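Local coordinates for protein aminoglycoside N(3)-acetyltransferase (Streptomyces griseus, PDB 7LAP) that probably confers antibiotic resistance by transferring an acetyl group from acetyl-CoA to the 3-amino group of aminoglycosides, at residues B[60-65]-B[73-78]; B[40-45]-B[67-72]; B[34-39]-B[174-179]. All coordinates share one frame; numbering follows the deposited sequence.

Contact 1 of 3, residues B[60-65]-B[73-78]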
loop_
_atom_site.group_PDB
_atom_site.type_symbol
_atom_site.label_atom_id
_atom_site.label_comp_id
_atom_site.label_asym_id
_atom_site.label_seq_id
_atom_site.Cartn_x
_atom_site.Cartn_y
_atom_site.Cartn_z
ATOM N N THR B 60 0.448 12.455 7.771
ATOM C CA THR B 60 0.637 13.318 8.932
ATOM C C THR B 60 1.978 13.060 9.607
ATOM O O THR B 60 2.661 14.010 10.023
ATOM C CB THR B 60 -0.532 13.102 9.878
ATOM O OG1 THR B 60 -1.691 13.698 9.278
ATOM C CG2 THR B 60 -0.264 13.709 11.255
ATOM N N VAL B 61 2.384 11.792 9.704
ATOM C CA VAL B 61 3.704 11.480 10.246
ATOM C C VAL B 61 4.790 12.108 9.385
ATOM O O VAL B 61 5.723 12.738 9.899
ATOM C CB VAL B 61 3.886 9.958 10.384
ATOM C CG1 VAL B 61 5.316 9.620 10.863
ATOM C CG2 VAL B 61 2.831 9.378 11.378
ATOM N N ILE B 62 4.671 11.988 8.062
ATOM C CA ILE B 62 5.703 12.537 7.172
ATOM C C ILE B 62 5.770 14.060 7.281
ATOM O O ILE B 62 6.850 14.649 7.396
ATOM C CB ILE B 62 5.441 12.101 5.728
ATOM C CG1 ILE B 62 5.709 10.609 5.572
ATOM C CG2 ILE B 62 6.287 12.958 4.728
ATOM C CD1 ILE B 62 5.036 10.036 4.266
ATOM N N ASP B 63 4.618 14.721 7.293
ATOM C CA ASP B 63 4.641 16.176 7.373
ATOM C C ASP B 63 5.137 16.687 8.723
ATOM O O ASP B 63 5.779 17.745 8.782
ATOM C CB ASP B 63 3.258 16.706 7.043
ATOM C CG ASP B 63 2.996 16.712 5.501
ATOM O OD1 ASP B 63 3.919 17.086 4.726
ATOM O OD2 ASP B 63 1.887 16.341 5.072
ATOM N N ALA B 64 4.884 15.952 9.811
ATOM C CA ALA B 64 5.472 16.329 11.096
ATOM C C ALA B 64 6.997 16.204 11.058
ATOM O O ALA B 64 7.714 17.066 11.581
ATOM C CB ALA B 64 4.881 15.460 12.225
ATOM N N LEU B 65 7.504 15.117 10.482
ATOM C CA LEU B 65 8.948 14.953 10.345
ATOM C C LEU B 65 9.556 16.085 9.513
ATOM O O LEU B 65 10.629 16.593 9.843
ATOM C CB LEU B 65 9.267 13.592 9.708
ATOM C CG LEU B 65 9.069 12.404 10.655
ATOM C CD1 LEU B 65 8.958 11.052 9.909
ATOM C CD2 LEU B 65 10.221 12.349 11.689
ATOM N N GLY B 73 16.650 19.599 5.781
ATOM C CA GLY B 73 16.788 18.235 6.252
ATOM C C GLY B 73 16.258 17.215 5.255
ATOM O O GLY B 73 15.732 17.544 4.197
ATOM N N THR B 74 16.382 15.942 5.630
ATOM C CA THR B 74 16.053 14.854 4.725
ATOM C C THR B 74 15.493 13.696 5.537
ATOM O O THR B 74 15.989 13.419 6.628
ATOM C CB THR B 74 17.289 14.384 3.946
ATOM O OG1 THR B 74 17.908 15.508 3.316
ATOM C CG2 THR B 74 16.907 13.365 2.844
ATOM N N LEU B 75 14.481 13.016 4.992
ATOM C CA LEU B 75 13.923 11.796 5.574
ATOM C C LEU B 75 14.318 10.610 4.711
ATOM O O LEU B 75 14.358 10.721 3.492
ATOM C CB LEU B 75 12.383 11.841 5.654
ATOM C CG LEU B 75 11.742 13.116 6.193
ATOM C CD1 LEU B 75 10.215 12.940 6.247
ATOM C CD2 LEU B 75 12.328 13.440 7.567
ATOM N N LEU B 76 14.574 9.469 5.322
ATOM C CA LEU B 76 14.930 8.237 4.650
ATOM C C LEU B 76 14.176 7.030 5.181
ATOM O O LEU B 76 13.935 6.951 6.351
ATOM C CB LEU B 76 16.380 7.919 4.917
ATOM C CG LEU B 76 17.494 8.170 3.946
ATOM C CD1 LEU B 76 17.944 9.575 4.242
ATOM C CD2 LEU B 76 18.639 7.223 4.167
ATOM N N VAL B 77 13.848 6.078 4.328
ATOM C CA VAL B 77 13.191 4.850 4.768
ATOM C C VAL B 77 13.793 3.677 4.016
ATOM O O VAL B 77 14.455 3.843 2.994
ATOM C CB VAL B 77 11.664 4.848 4.530
ATOM C CG1 VAL B 77 10.953 5.961 5.384
ATOM C CG2 VAL B 77 11.389 5.023 3.065
ATOM N N THR B 78 13.541 2.478 4.517
ATOM C CA THR B 78 13.936 1.283 3.798
ATOM C C THR B 78 12.690 0.754 3.102
ATOM O O THR B 78 11.629 0.666 3.727
ATOM C CB THR B 78 14.586 0.261 4.732
ATOM O OG1 THR B 78 14.840 -0.938 4.008
ATOM C CG2 THR B 78 13.674 -0.128 5.913
#
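Leu65, its backbone N bonded to Val61 O at 3.0 Å within the helix, presents its CB to the end of Leu75 on the strand. Both methyls of Leu75 reach that one carbon, CD1 at 3.6 Å from Leu65 CB and CD2 at 3.7 Å, like a fork closing on the root of the side chain. The CA-CB bond of Leu75 points to the helix, and a chi1 of -46° sets CG opposite the carbonyl carbon, which carries both methyls to Leu65. CD1 also reaches back one turn of the helix: it lies 3.9 Å from Ile62 O, a backbone oxygen, and 4.2 Å from Ile62 CG2. No hydrogen bond crosses between the segments; the joint is buried carbon packing, with Ile62 O the one polar atom touched. The Leu65 side chain also touches Phe44 of strand 41-46 and Leu31 of helix 24-34. From helix 120-126, Leu121 and Ala124 touch Ile62, and Leu125 touches Leu75. Helix 58-69 thus packs on one face of the sheet, between helices 24-34 and 120-126, over strand 74-78, which itself lies between strands 41-46 and 141-145.

Contact 2 of 3, residues B[40-45]-B[67-72]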
loop_
_atom_site.group_PDB
_atom_site.type_symbol
_atom_site.label_atom_id
_atom_site.label_comp_id
_atom_site.label_asym_id
_atom_site.label_seq_id
_atom_site.Cartn_x
_atom_site.Cartn_y
_atom_site.Cartn_z
ATOM N N ASP B 40 18.553 17.971 10.176
ATOM C CA ASP B 40 18.909 16.568 10.363
ATOM C C ASP B 40 18.570 15.753 9.115
ATOM O O ASP B 40 17.578 16.008 8.424
ATOM C CB ASP B 40 18.144 15.968 11.565
ATOM C CG ASP B 40 18.886 16.121 12.881
ATOM O OD1 ASP B 40 20.095 16.393 12.823
ATOM O OD2 ASP B 40 18.260 15.982 13.973
ATOM N N THR B 41 19.356 14.713 8.871
ATOM C CA THR B 41 18.946 13.624 7.989
ATOM C C THR B 41 18.573 12.435 8.868
ATOM O O THR B 41 19.395 11.977 9.671
ATOM C CB THR B 41 20.065 13.268 7.001
ATOM O OG1 THR B 41 20.244 14.360 6.098
ATOM C CG2 THR B 41 19.687 12.076 6.162
ATOM N N VAL B 42 17.335 11.944 8.755
ATOM C CA VAL B 42 16.897 10.894 9.672
ATOM C C VAL B 42 16.263 9.753 8.887
ATOM O O VAL B 42 15.288 9.951 8.154
ATOM C CB VAL B 42 15.932 11.416 10.755
ATOM C CG1 VAL B 42 14.762 12.134 10.169
ATOM C CG2 VAL B 42 15.415 10.238 11.628
ATOM N N MET B 43 16.817 8.559 9.048
ATOM C CA MET B 43 16.194 7.328 8.582
ATOM C C MET B 43 15.225 6.825 9.657
ATOM O O MET B 43 15.584 6.747 10.830
ATOM C CB MET B 43 17.281 6.290 8.313
ATOM C CG MET B 43 16.762 4.961 7.865
ATOM S SD MET B 43 18.152 3.927 7.359
ATOM C CE MET B 43 17.230 2.745 6.361
ATOM N N PHE B 44 13.995 6.495 9.278
ATOM C CA PHE B 44 13.026 6.197 10.313
ATOM C C PHE B 44 12.242 4.935 9.978
ATOM O O PHE B 44 11.949 4.655 8.812
ATOM C CB PHE B 44 12.122 7.411 10.588
ATOM C CG PHE B 44 11.148 7.750 9.489
ATOM C CD1 PHE B 44 11.556 8.389 8.334
ATOM C CD2 PHE B 44 9.801 7.459 9.652
ATOM C CE1 PHE B 44 10.625 8.703 7.336
ATOM C CE2 PHE B 44 8.873 7.768 8.678
ATOM C CZ PHE B 44 9.288 8.378 7.506
ATOM N N HIS B 45 12.000 4.146 11.030
ATOM C CA HIS B 45 11.231 2.912 11.039
ATOM C C HIS B 45 10.013 3.125 11.927
ATOM O O HIS B 45 10.148 3.631 13.051
ATOM C CB HIS B 45 12.089 1.775 11.607
ATOM C CG HIS B 45 13.333 1.535 10.808
ATOM N ND1 HIS B 45 14.528 2.190 11.055
ATOM C CD2 HIS B 45 13.550 0.748 9.724
ATOM C CE1 HIS B 45 15.432 1.794 10.170
ATOM N NE2 HIS B 45 14.863 0.926 9.352
ATOM N N ASP B 67 8.282 19.064 9.201
ATOM C CA ASP B 67 8.221 20.265 10.027
ATOM C C ASP B 67 9.446 20.374 10.927
ATOM O O ASP B 67 9.964 21.471 11.137
ATOM C CB ASP B 67 6.958 20.275 10.885
ATOM C CG ASP B 67 5.657 20.430 10.057
ATOM O OD1 ASP B 67 5.692 20.842 8.884
ATOM O OD2 ASP B 67 4.571 20.099 10.590
ATOM N N VAL B 68 9.900 19.251 11.502
ATOM C CA VAL B 68 11.007 19.326 12.446
ATOM C C VAL B 68 12.324 19.553 11.709
ATOM O O VAL B 68 13.090 20.461 12.052
ATOM C CB VAL B 68 11.079 18.068 13.344
ATOM C CG1 VAL B 68 12.303 18.158 14.236
ATOM C CG2 VAL B 68 9.863 17.973 14.235
ATOM N N VAL B 69 12.604 18.758 10.668
ATOM C CA VAL B 69 13.925 18.879 10.043
ATOM C C VAL B 69 13.956 20.043 9.073
ATOM O O VAL B 69 15.043 20.525 8.737
ATOM C CB VAL B 69 14.395 17.567 9.367
ATOM C CG1 VAL B 69 14.301 16.396 10.375
ATOM C CG2 VAL B 69 13.580 17.215 8.092
ATOM N N GLY B 70 12.798 20.539 8.641
ATOM C CA GLY B 70 12.751 21.740 7.835
ATOM C C GLY B 70 13.304 21.520 6.439
ATOM O O GLY B 70 13.734 20.415 6.098
ATOM N N PRO B 71 13.335 22.578 5.610
ATOM C CA PRO B 71 13.664 22.392 4.183
ATOM C C PRO B 71 15.078 21.890 3.919
ATOM O O PRO B 71 15.324 21.349 2.838
ATOM C CB PRO B 71 13.484 23.805 3.584
ATOM C CG PRO B 71 12.720 24.584 4.617
ATOM C CD PRO B 71 13.129 24.001 5.939
ATOM N N THR B 72 16.029 22.099 4.830
ATOM C CA THR B 72 17.394 21.632 4.603
ATOM C C THR B 72 17.625 20.207 5.100
ATOM O O THR B 72 18.704 19.654 4.867
ATOM C CB THR B 72 18.402 22.561 5.297
ATOM O OG1 THR B 72 18.212 22.464 6.709
ATOM C CG2 THR B 72 18.219 24.018 4.866
#
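Asp40 and Val69 bring their backbones close, CA to CA 5.5 Å, where the chain entering strand 41-46 passes the last turn of helix 58-69. The side chain of Val69 rests on the Asp40 carbonyl: its CB is 3.7 Å from Asp40 O and its CG1 3.8 Å from the same oxygen. These are van der Waals contacts; Asp40 O has its polar partner elsewhere, in a backbone bond with Thr74 of the neighbouring strand. A chi1 of -53° swings CG1 to the side away from the Val69 carbonyl carbon, and that methyl also meets Asp40 CB at 4.0 Å and, more loosely, Val42 CG1 at 4.3 Å. Val42 points toward the helix and is buried, whereas Thr41 between them faces away, as expected in an extended strand.

The carboxylate of Asp40 takes no part in this apolar touch. Its OD2 accepts from Val37 N and forms a salt bridge with Arg176 NH1, which ties the loop before the strand to strand 176-180 and would be expected to keep the acid ionised. A backbone hydrogen bond between Gly39 and Val69 adds a polar tie beside the apolar one. After Val69, Gly70 is the first residue to leave helical backbone angles, with phi 70°, and the chain goes on through Pro71 and Thr72 to strand 74-78. The chain runs from strand 41-46 through the short helix 48-51 and helix 58-69 to strand 74-78, and the two strands are parallel neighbours, so the contact packs the end of the connecting helix against the start of the first strand. This is a beta-alpha-beta crossover within the central sheet of the antibiotic N-acetyltransferase fold.

Contact 3 of 3, residues B[34-39]-B[174-179]; sequences LGLVPG and GGRVLL
Arg176 and Gly35 supply the direct polar bond: Arg176 NH1 donates to Gly35 O at 2.8 Å, with an N-H...O angle of 145°. The donor sits well above the carbonyl plane, 48° out of it, while the oxygen meets the guanidinium at its edge, slightly tilted from the plane. A bend at chi3 (70°) turns the arginine chain to bring NH1 there. A water extends the polar link, donating to Leu34 O at 2.9 Å and accepting a weak bond from Arg176 NH2 at 3.4 Å. NE, on the chain side of the guanidinium, forms a salt bridge with Asp272 of strand 266-272.

The apolar part is a meeting of methyls. Leu34 CD1 and Leu178 CD1 are 3.4 Å apart, closer than two methyls normally come; as Leu34 sits off a regular rotamer, the closeness is doubtful. The two side chains cross at about a right angle. Leu36 adds a looser touch, its CD1 lying 4.4 Å from Arg176 CD on the aliphatic part of the arginine.

Gly35 ends helix 24-34 in a Schellman motif, and it is the carbonyl of this capping glycine that Arg176 takes. The loop after helix 24-34 packs against strand 176-180, with Leu270 of strand 266-272 beside Leu34 and Leu178, and with helix 58-69 and strand 41-46 packing on Leu36.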
loop_
_atom_site.group_PDB
_atom_site.type_symbol
_atom_site.label_atom_id
_atom_site.label_comp_id
_atom_site.label_asym_id
_atom_site.label_seq_id
_atom_site.Cartn_x
_atom_site.Cartn_y
_atom_site.Cartn_z
ATOM N N LEU B 34 12.425 14.619 21.439
ATOM C CA LEU B 34 13.355 13.499 21.353
ATOM C C LEU B 34 14.768 13.938 20.982
ATOM O O LEU B 34 15.724 13.183 21.197
ATOM C CB LEU B 34 12.891 12.529 20.268
ATOM C CG LEU B 34 12.176 11.222 20.505
ATOM C CD1 LEU B 34 12.302 10.459 19.194
ATOM C CD2 LEU B 34 12.785 10.471 21.661
ATOM N N GLY B 35 14.913 15.096 20.331
ATOM C CA GLY B 35 16.226 15.605 19.923
ATOM C C GLY B 35 16.355 15.812 18.427
ATOM O O GLY B 35 17.436 16.178 17.954
ATOM N N LEU B 36 15.315 15.589 17.638
ATOM C CA LEU B 36 15.410 15.856 16.208
ATOM C C LEU B 36 15.432 17.371 15.978
ATOM O O LEU B 36 14.694 18.112 16.643
ATOM C CB LEU B 36 14.220 15.182 15.513
ATOM C CG LEU B 36 14.336 14.746 14.058
ATOM C CD1 LEU B 36 15.637 13.980 13.753
ATOM C CD2 LEU B 36 13.086 13.895 13.710
ATOM N N VAL B 37 16.290 17.844 15.060
ATOM C CA VAL B 37 16.502 19.287 14.917
ATOM C C VAL B 37 16.505 19.672 13.438
ATOM O O VAL B 37 16.688 18.823 12.547
ATOM C CB VAL B 37 17.826 19.751 15.586
ATOM C CG1 VAL B 37 17.783 19.600 17.112
ATOM C CG2 VAL B 37 19.096 19.129 14.913
ATOM N N PRO B 38 16.339 20.974 13.145
ATOM C CA PRO B 38 16.418 21.434 11.761
ATOM C C PRO B 38 17.724 21.010 11.103
ATOM O O PRO B 38 18.800 21.087 11.695
ATOM C CB PRO B 38 16.326 22.957 11.897
ATOM C CG PRO B 38 15.507 23.152 13.145
ATOM C CD PRO B 38 15.915 22.064 14.059
ATOM N N GLY B 39 17.623 20.562 9.863
ATOM C CA GLY B 39 18.796 20.177 9.131
ATOM C C GLY B 39 19.171 18.720 9.258
ATOM O O GLY B 39 20.044 18.272 8.515
ATOM N N GLY B 174 26.467 12.495 9.027
ATOM C CA GLY B 174 26.054 12.731 10.397
ATOM C C GLY B 174 24.564 12.527 10.607
ATOM O O GLY B 174 23.960 13.209 11.434
ATOM N N GLY B 175 23.959 11.605 9.867
ATOM C CA GLY B 175 22.540 11.367 9.932
ATOM C C GLY B 175 22.137 10.638 11.205
ATOM O O GLY B 175 22.946 10.297 12.066
ATOM N N ARG B 176 20.828 10.431 11.335
ATOM C CA ARG B 176 20.242 9.833 12.529
ATOM C C ARG B 176 19.341 8.678 12.131
ATOM O O ARG B 176 18.958 8.542 10.960
ATOM C CB ARG B 176 19.474 10.897 13.323
ATOM C CG ARG B 176 20.351 12.146 13.310
ATOM C CD ARG B 176 19.961 13.174 14.218
ATOM N NE ARG B 176 20.201 12.761 15.575
ATOM C CZ ARG B 176 19.836 13.514 16.605
ATOM N NH1 ARG B 176 19.229 14.678 16.361
ATOM N NH2 ARG B 176 20.053 13.108 17.846
ATOM N N VAL B 177 19.039 7.833 13.118
ATOM C CA VAL B 177 18.065 6.751 12.976
ATOM C C VAL B 177 16.988 6.941 14.035
ATOM O O VAL B 177 17.294 7.086 15.226
ATOM C CB VAL B 177 18.727 5.363 13.096
ATOM C CG1 VAL B 177 17.685 4.268 12.955
ATOM C CG2 VAL B 177 19.785 5.215 11.996
ATOM N N LEU B 178 15.732 6.957 13.596
ATOM C CA LEU B 178 14.578 7.069 14.482
ATOM C C LEU B 178 13.767 5.770 14.432
ATOM O O LEU B 178 13.329 5.346 13.356
ATOM C CB LEU B 178 13.735 8.273 14.058
ATOM C CG LEU B 178 12.383 8.384 14.769
ATOM C CD1 LEU B 178 12.587 8.747 16.224
ATOM C CD2 LEU B 178 11.530 9.431 14.044
ATOM N N LEU B 179 13.605 5.111 15.589
ATOM C CA LEU B 179 12.613 4.049 15.726
ATOM C C LEU B 179 11.362 4.678 16.300
ATOM O O LEU B 179 11.358 5.127 17.449
ATOM C CB LEU B 179 13.116 2.931 16.633
ATOM C CG LEU B 179 14.492 2.408 16.227
ATOM C CD1 LEU B 179 14.906 1.285 17.240
ATOM C CD2 LEU B 179 14.546 1.951 14.765
HETATM O O HOH W 1 18.624 13.124 20.927
#

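In the fold
Three adjoining strands of the central sheet, 74-78, 41-46 and 176-180, carry the three contacts in that order. The centres of contacts 1 and 2 lie about 6 Å apart, as do those of contacts 2 and 3, while those of contacts 1 and 3 are about 11 Å apart. Main-chain bonds probably join the strands, Thr74 O to Val42 N at 2.9 Å and Thr41 O to Arg176 N at 2.7 Å. Above the sheet, Leu65 CD2 meets Leu36 CD2 at 3.8 Å and Leu178 CD2 at 4.0 Å, so contacts 1 and 3 pack directly on each other. Formic acid, probably from the crystallisation liquor, lies about 4 Å from Asp40 and from Gly35.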